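Long-range contact in putative cell adhesion protein (Bacteroides eggerthii, PDB 4GPV), which probably serves as a FimA-like subunit of a distinct type of pilus made by human gut Bacteroides, with a likely role in cell adhesion: residues Leu51-Leu61 / Phe100-Leu109. Numbering follows the deposited sequence. Where two conformers were deposited one is given.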
ATOM      1  N   LEU A  51      -5.304  18.456  -2.532  1.00 18.17           N
ATOM      2  CA  LEU A  51      -4.840  19.433  -3.512  1.00 19.34           C
ATOM      3  C   LEU A  51      -5.610  19.218  -4.803  1.00 21.20           C
ATOM      4  O   LEU A  51      -5.812  18.075  -5.215  1.00 19.54           O
ATOM      5  CB  LEU A  51      -3.319  19.337  -3.790  1.00 20.34           C
ATOM      6  CG  LEU A  51      -2.365  19.451  -2.580  1.00 24.36           C
ATOM      7  CD1 LEU A  51      -0.937  19.018  -2.965  1.00 22.72           C
ATOM      8  CD2 LEU A  51      -2.336  20.875  -2.054  1.00 28.39           C
ATOM      9  N   VAL A  52      -5.979  20.299  -5.467  1.00 19.66           N
ATOM     10  CA  VAL A  52      -6.640  20.231  -6.781  1.00 18.48           C
ATOM     11  C   VAL A  52      -5.734  20.969  -7.783  1.00 23.30           C
ATOM     12  O   VAL A  52      -5.389  22.140  -7.576  1.00 24.00           O
ATOM     13  CB  VAL A  52      -8.101  20.795  -6.840  1.00 22.46           C
ATOM     14  CG1 VAL A  52      -8.737  20.589  -8.225  1.00 22.48           C
ATOM     15  CG2 VAL A  52      -8.995  20.205  -5.749  1.00 21.74           C
ATOM     16  N   PHE A  53      -5.346  20.271  -8.848  1.00 20.78           N
ATOM     17  CA  PHE A  53      -4.544  20.828  -9.930  1.00 20.42           C
ATOM     18  C   PHE A  53      -5.415  20.927 -11.167  1.00 23.69           C
ATOM     19  O   PHE A  53      -6.081  19.954 -11.522  1.00 22.98           O
ATOM     20  CB  PHE A  53      -3.303  19.962 -10.230  1.00 22.34           C
ATOM     21  CG  PHE A  53      -2.446  19.651  -9.030  1.00 24.49           C
ATOM     22  CD1 PHE A  53      -2.790  18.618  -8.158  1.00 27.26           C
ATOM     23  CD2 PHE A  53      -1.283  20.370  -8.785  1.00 27.99           C
ATOM     24  CE1 PHE A  53      -2.005  18.333  -7.036  1.00 28.03           C
ATOM     25  CE2 PHE A  53      -0.496  20.091  -7.656  1.00 31.30           C
ATOM     26  CZ  PHE A  53      -0.863  19.079  -6.790  1.00 29.44           C
ATOM     27  N   LEU A  54      -5.411  22.091 -11.821  1.00 21.81           N
ATOM     28  CA  LEU A  54      -6.188  22.278 -13.033  1.00 21.99           C
ATOM     29  C   LEU A  54      -5.240  22.545 -14.181  1.00 25.18           C
ATOM     30  O   LEU A  54      -4.347  23.371 -14.033  1.00 24.81           O
ATOM     31  CB  LEU A  54      -7.189  23.441 -12.894  1.00 22.58           C
ATOM     32  CG  LEU A  54      -8.268  23.300 -11.819  1.00 27.41           C
ATOM     33  CD1 LEU A  54      -9.057  24.630 -11.665  1.00 28.23           C
ATOM     34  CD2 LEU A  54      -9.212  22.185 -12.147  1.00 26.13           C
ATOM     35  N   PHE A  55      -5.406  21.837 -15.308  1.00 22.59           N
ATOM     36  CA  PHE A  55      -4.497  22.029 -16.442  1.00 22.77           C
ATOM     37  C   PHE A  55      -5.215  22.375 -17.707  1.00 26.45           C
ATOM     38  O   PHE A  55      -6.318  21.897 -17.945  1.00 25.06           O
ATOM     39  CB  PHE A  55      -3.667  20.756 -16.687  1.00 23.85           C
ATOM     40  CG  PHE A  55      -2.783  20.408 -15.522  1.00 23.52           C
ATOM     41  CD1 PHE A  55      -1.610  21.115 -15.283  1.00 26.42           C
ATOM     42  CD2 PHE A  55      -3.132  19.393 -14.646  1.00 24.27           C
ATOM     43  CE1 PHE A  55      -0.804  20.807 -14.182  1.00 24.98           C
ATOM     44  CE2 PHE A  55      -2.322  19.081 -13.546  1.00 24.14           C
ATOM     45  CZ  PHE A  55      -1.169  19.787 -13.322  1.00 21.57           C
ATOM     46  N   ARG A  56      -4.550  23.172 -18.549  1.00 24.26           N
ATOM     47  CA  ARG A  56      -5.060  23.541 -19.863  1.00 26.34           C
ATOM     48  C   ARG A  56      -4.764  22.387 -20.857  1.00 31.99           C
ATOM     49  O   ARG A  56      -4.073  21.428 -20.492  1.00 31.93           O
ATOM     50  CB  ARG A  56      -4.461  24.876 -20.312  1.00 26.85           C
ATOM     51  CG  ARG A  56      -4.829  25.980 -19.340  1.00 27.38           C
ATOM     52  CD  ARG A  56      -4.328  27.358 -19.707  1.00 30.78           C
ATOM     53  NE  ARG A  56      -4.755  28.275 -18.655  1.00 28.74           N
ATOM     54  CZ  ARG A  56      -4.139  29.402 -18.318  1.00 35.05           C
ATOM     55  NH1 ARG A  56      -3.093  29.832 -19.018  1.00 27.59           N
ATOM     56  NH2 ARG A  56      -4.597  30.137 -17.319  1.00 25.36           N
ATOM     57  N   GLU A  57      -5.288  22.492 -22.101  1.00 31.28           N
ATOM     58  CA  GLU A  57      -5.130  21.475 -23.151  0.50 30.81           C
ATOM     59  C   GLU A  57      -3.647  21.133 -23.384  1.00 33.88           C
ATOM     60  O   GLU A  57      -3.307  19.956 -23.547  1.00 34.25           O
ATOM     61  CB  GLU A  57      -5.808  21.957 -24.454  0.50 33.09           C
ATOM     62  CG  GLU A  57      -5.741  21.006 -25.647  0.50 43.43           C
ATOM     63  CD  GLU A  57      -6.361  19.625 -25.526  0.50 65.95           C
ATOM     64  OE1 GLU A  57      -7.366  19.472 -24.795  0.50 59.11           O
ATOM     65  OE2 GLU A  57      -5.863  18.699 -26.206  0.50 62.69           O
ATOM     66  N   GLY A  58      -2.790  22.142 -23.362  1.00 32.31           N
ATOM     67  CA  GLY A  58      -1.360  21.956 -23.576  1.00 33.80           C
ATOM     68  C   GLY A  58      -0.520  21.611 -22.363  1.00 34.46           C
ATOM     69  O   GLY A  58       0.710  21.692 -22.435  1.00 33.38           O
ATOM     70  N   GLY A  59      -1.180  21.279 -21.253  1.00 30.34           N
ATOM     71  CA  GLY A  59      -0.519  20.883 -20.012  1.00 29.34           C
ATOM     72  C   GLY A  59      -0.135  21.982 -19.037  1.00 31.42           C
ATOM     73  O   GLY A  59       0.303  21.659 -17.940  1.00 29.60           O
ATOM     74  N   ALA A  60      -0.318  23.268 -19.375  1.00 27.58           N
ATOM     75  CA  ALA A  60       0.027  24.335 -18.424  1.00 26.59           C
ATOM     76  C   ALA A  60      -0.960  24.381 -17.259  1.00 28.80           C
ATOM     77  O   ALA A  60      -2.142  24.074 -17.442  1.00 28.59           O
ATOM     78  CB  ALA A  60       0.039  25.697 -19.120  1.00 28.08           C
ATOM     79  N   LEU A  61      -0.491  24.802 -16.077  1.00 25.38           N
ATOM     80  CA  LEU A  61      -1.392  25.016 -14.940  1.00 25.18           C
ATOM     81  C   LEU A  61      -2.384  26.142 -15.314  1.00 29.00           C
ATOM     82  O   LEU A  61      -1.999  27.152 -15.894  1.00 28.85           O
ATOM     83  CB  LEU A  61      -0.619  25.390 -13.671  1.00 25.88           C
ATOM     84  CG  LEU A  61      -0.120  24.215 -12.841  1.00 28.34           C
ATOM     85  CD1 LEU A  61       0.905  24.678 -11.846  1.00 29.63           C
ATOM     86  CD2 LEU A  61      -1.287  23.498 -12.129  1.00 27.37           C
ATOM     87  N   PHE A 100       4.381  18.049  -4.165  1.00 20.92           N
ATOM     88  CA  PHE A 100       3.856  18.714  -5.342  1.00 20.47           C
ATOM     89  C   PHE A 100       4.264  20.181  -5.490  1.00 25.78           C
ATOM     90  O   PHE A 100       3.817  20.828  -6.448  1.00 25.97           O
ATOM     91  CB  PHE A 100       2.333  18.632  -5.320  1.00 20.99           C
ATOM     92  CG  PHE A 100       1.873  17.197  -5.262  1.00 21.46           C
ATOM     93  CD1 PHE A 100       1.757  16.441  -6.426  1.00 21.46           C
ATOM     94  CD2 PHE A 100       1.603  16.587  -4.041  1.00 22.76           C
ATOM     95  CE1 PHE A 100       1.378  15.091  -6.361  1.00 21.46           C
ATOM     96  CE2 PHE A 100       1.224  15.245  -3.979  1.00 23.27           C
ATOM     97  CZ  PHE A 100       1.092  14.520  -5.147  1.00 19.99           C
ATOM     98  N   ALA A 101       5.080  20.690  -4.558  1.00 23.90           N
ATOM     99  CA  ALA A 101       5.518  22.105  -4.534  1.00 25.93           C
ATOM    100  C   ALA A 101       6.190  22.593  -5.830  1.00 31.69           C
ATOM    101  O   ALA A 101       6.116  23.800  -6.124  1.00 30.78           O
ATOM    102  CB  ALA A 101       6.479  22.309  -3.380  1.00 28.04           C
ATOM    103  N   THR A 102       6.867  21.697  -6.595  1.00 27.97           N
ATOM    104  CA  THR A 102       7.575  22.132  -7.820  1.00 27.72           C
ATOM    105  C   THR A 102       6.802  21.782  -9.109  1.00 31.50           C
ATOM    106  O   THR A 102       7.338  21.947 -10.201  1.00 31.42           O
ATOM    107  CB  THR A 102       9.004  21.540  -7.868  1.00 36.00           C
ATOM    108  OG1 THR A 102       8.939  20.125  -8.062  1.00 36.54           O
ATOM    109  CG2 THR A 102       9.839  21.897  -6.641  1.00 36.18           C
ATOM    110  N   VAL A 103       5.554  21.282  -8.991  1.00 25.71           N
ATOM    111  CA  VAL A 103       4.728  20.949 -10.162  1.00 24.43           C
ATOM    112  C   VAL A 103       4.381  22.241 -10.919  1.00 27.85           C
ATOM    113  O   VAL A 103       3.824  23.173 -10.321  1.00 27.51           O
ATOM    114  CB  VAL A 103       3.449  20.178  -9.773  1.00 26.22           C
ATOM    115  CG1 VAL A 103       2.467  20.102 -10.935  1.00 26.51           C
ATOM    116  CG2 VAL A 103       3.786  18.778  -9.262  1.00 25.66           C
ATOM    117  N   LYS A 104       4.719  22.292 -12.219  1.00 24.68           N
ATOM    118  CA  LYS A 104       4.449  23.462 -13.055  1.00 25.65           C
ATOM    119  C   LYS A 104       3.534  23.102 -14.206  1.00 30.50           C
ATOM    120  O   LYS A 104       2.881  23.979 -14.785  1.00 31.88           O
ATOM    121  CB  LYS A 104       5.754  24.050 -13.634  1.00 28.85           C
ATOM    122  CG  LYS A 104       6.918  24.187 -12.662  1.00 36.99           C
ATOM    123  CD  LYS A 104       6.849  25.429 -11.803  1.00 38.75           C
ATOM    124  CE  LYS A 104       8.117  25.592 -11.014  1.00 40.85           C
ATOM    125  NZ  LYS A 104       7.873  26.354  -9.773  1.00 57.28           N
ATOM    126  N   THR A 105       3.569  21.823 -14.605  1.00 25.81           N
ATOM    127  CA  THR A 105       2.821  21.298 -15.738  1.00 25.69           C
ATOM    128  C   THR A 105       2.191  19.948 -15.445  1.00 28.47           C
ATOM    129  O   THR A 105       2.518  19.292 -14.453  1.00 26.51           O
ATOM    130  CB  THR A 105       3.740  21.133 -16.961  1.00 34.23           C
ATOM    131  OG1 THR A 105       4.681  20.093 -16.668  1.00 30.25           O
ATOM    132  CG2 THR A 105       4.420  22.437 -17.412  1.00 35.56           C
ATOM    133  N   GLU A 106       1.324  19.498 -16.363  1.00 26.50           N
ATOM    134  CA  GLU A 106       0.663  18.205 -16.233  1.00 24.94           C
ATOM    135  C   GLU A 106       1.701  17.083 -16.291  1.00 28.91           C
ATOM    136  O   GLU A 106       1.619  16.146 -15.504  1.00 26.89           O
ATOM    137  CB  GLU A 106      -0.367  18.075 -17.350  1.00 26.98           C
ATOM    138  CG  GLU A 106      -1.279  16.869 -17.239  1.00 30.40           C
ATOM    139  CD  GLU A 106      -2.398  16.887 -18.259  1.00 43.06           C
ATOM    140  OE1 GLU A 106      -2.445  17.830 -19.083  1.00 42.76           O
ATOM    141  OE2 GLU A 106      -3.240  15.965 -18.228  1.00 34.59           O
ATOM    142  N   THR A 107       2.716  17.223 -17.175  1.00 27.71           N
ATOM    143  CA  THR A 107       3.820  16.259 -17.293  1.00 27.73           C
ATOM    144  C   THR A 107       4.512  16.134 -15.928  1.00 29.54           C
ATOM    145  O   THR A 107       4.739  15.014 -15.487  1.00 29.60           O
ATOM    146  CB  THR A 107       4.783  16.686 -18.416  1.00 36.73           C
ATOM    147  OG1 THR A 107       4.053  16.737 -19.642  1.00 38.78           O
ATOM    148  CG2 THR A 107       5.970  15.716 -18.588  1.00 40.60           C
ATOM    149  N   ASP A 108       4.748  17.257 -15.217  1.00 26.54           N
ATOM    150  CA  ASP A 108       5.363  17.212 -13.879  1.00 25.50           C
ATOM    151  C   ASP A 108       4.528  16.453 -12.887  1.00 28.64           C
ATOM    152  O   ASP A 108       5.073  15.657 -12.118  1.00 28.49           O
ATOM    153  CB  ASP A 108       5.590  18.612 -13.298  1.00 26.98           C
ATOM    154  CG  ASP A 108       6.614  19.454 -14.025  1.00 35.66           C
ATOM    155  OD1 ASP A 108       7.488  18.864 -14.714  1.00 35.79           O
ATOM    156  OD2 ASP A 108       6.579  20.703 -13.860  1.00 33.90           O
ATOM    157  N   LEU A 109       3.215  16.748 -12.839  1.00 22.99           N
ATOM    158  CA  LEU A 109       2.353  16.104 -11.863  1.00 21.37           C
ATOM    159  C   LEU A 109       2.309  14.589 -12.088  1.00 25.59           C
ATOM    160  O   LEU A 109       2.360  13.832 -11.123  1.00 24.80           O
ATOM    161  CB  LEU A 109       0.934  16.683 -11.919  1.00 21.53           C
ATOM    162  CG  LEU A 109      -0.072  16.012 -10.977  1.00 25.15           C
ATOM    163  CD1 LEU A 109       0.267  16.251  -9.546  1.00 23.73           C
ATOM    164  CD2 LEU A 109      -1.448  16.495 -11.233  1.00 25.73           C
TER
HETATM  165  O   HOH W   1      -4.838  18.806 -19.717  1.00 31.05           O
HETATM  166  O   HOH W   2      -1.866  18.067 -21.730  1.00 56.97           O
HETATM  167  O   HOH W   3       2.216  26.009 -16.211  1.00 32.24           O
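F55 lays one ring face against the first turn of helix 106-111. E106 CB sits over that face, 3.9 Å from the F55 ring centroid. L109 CD2 reaches the ring edge, 3.6 Å from F55 CE2. With an alanine here instead of F55, the E106 methylene is likely to lose the ring face beneath it, and L109 CD2 its neighbour at the ring edge. The other methyl of L109, CD1, makes a CH-pi contact over the face of the F53 ring, close to the ring normal. L109 CG lies anti to the backbone N (chi1 177°), which turns the branched end toward both phenylalanines. At the far rim of F53, CZ packs 3.5 Å from F100 CB, and the two rings are inclined at 50°. L51 CD1 touches the F100 ring beyond it.

The backbones join where E106 N donates to G59 O (2.9 Å). Beside this bond a single bridge pairs the A60 and T105 backbones. E106 OE1 takes two waters, which link it to R56 O and E57 O of the type I turn 56-59, while OE2 bonds Y87. A third water joins L61 N to K104 O. T105 and D108 form a capping box that fixes the helix start. D108 OD2 also accepts from K104 N (2.9 Å).

The helix start and the loop before it cover the L51, F53 and F55 side of strand 50-56, which pairs antiparallel with strands 66-68 and 83-90. On the opposite side of that strand, V52 and L54 pack on I76 of strand 73-76.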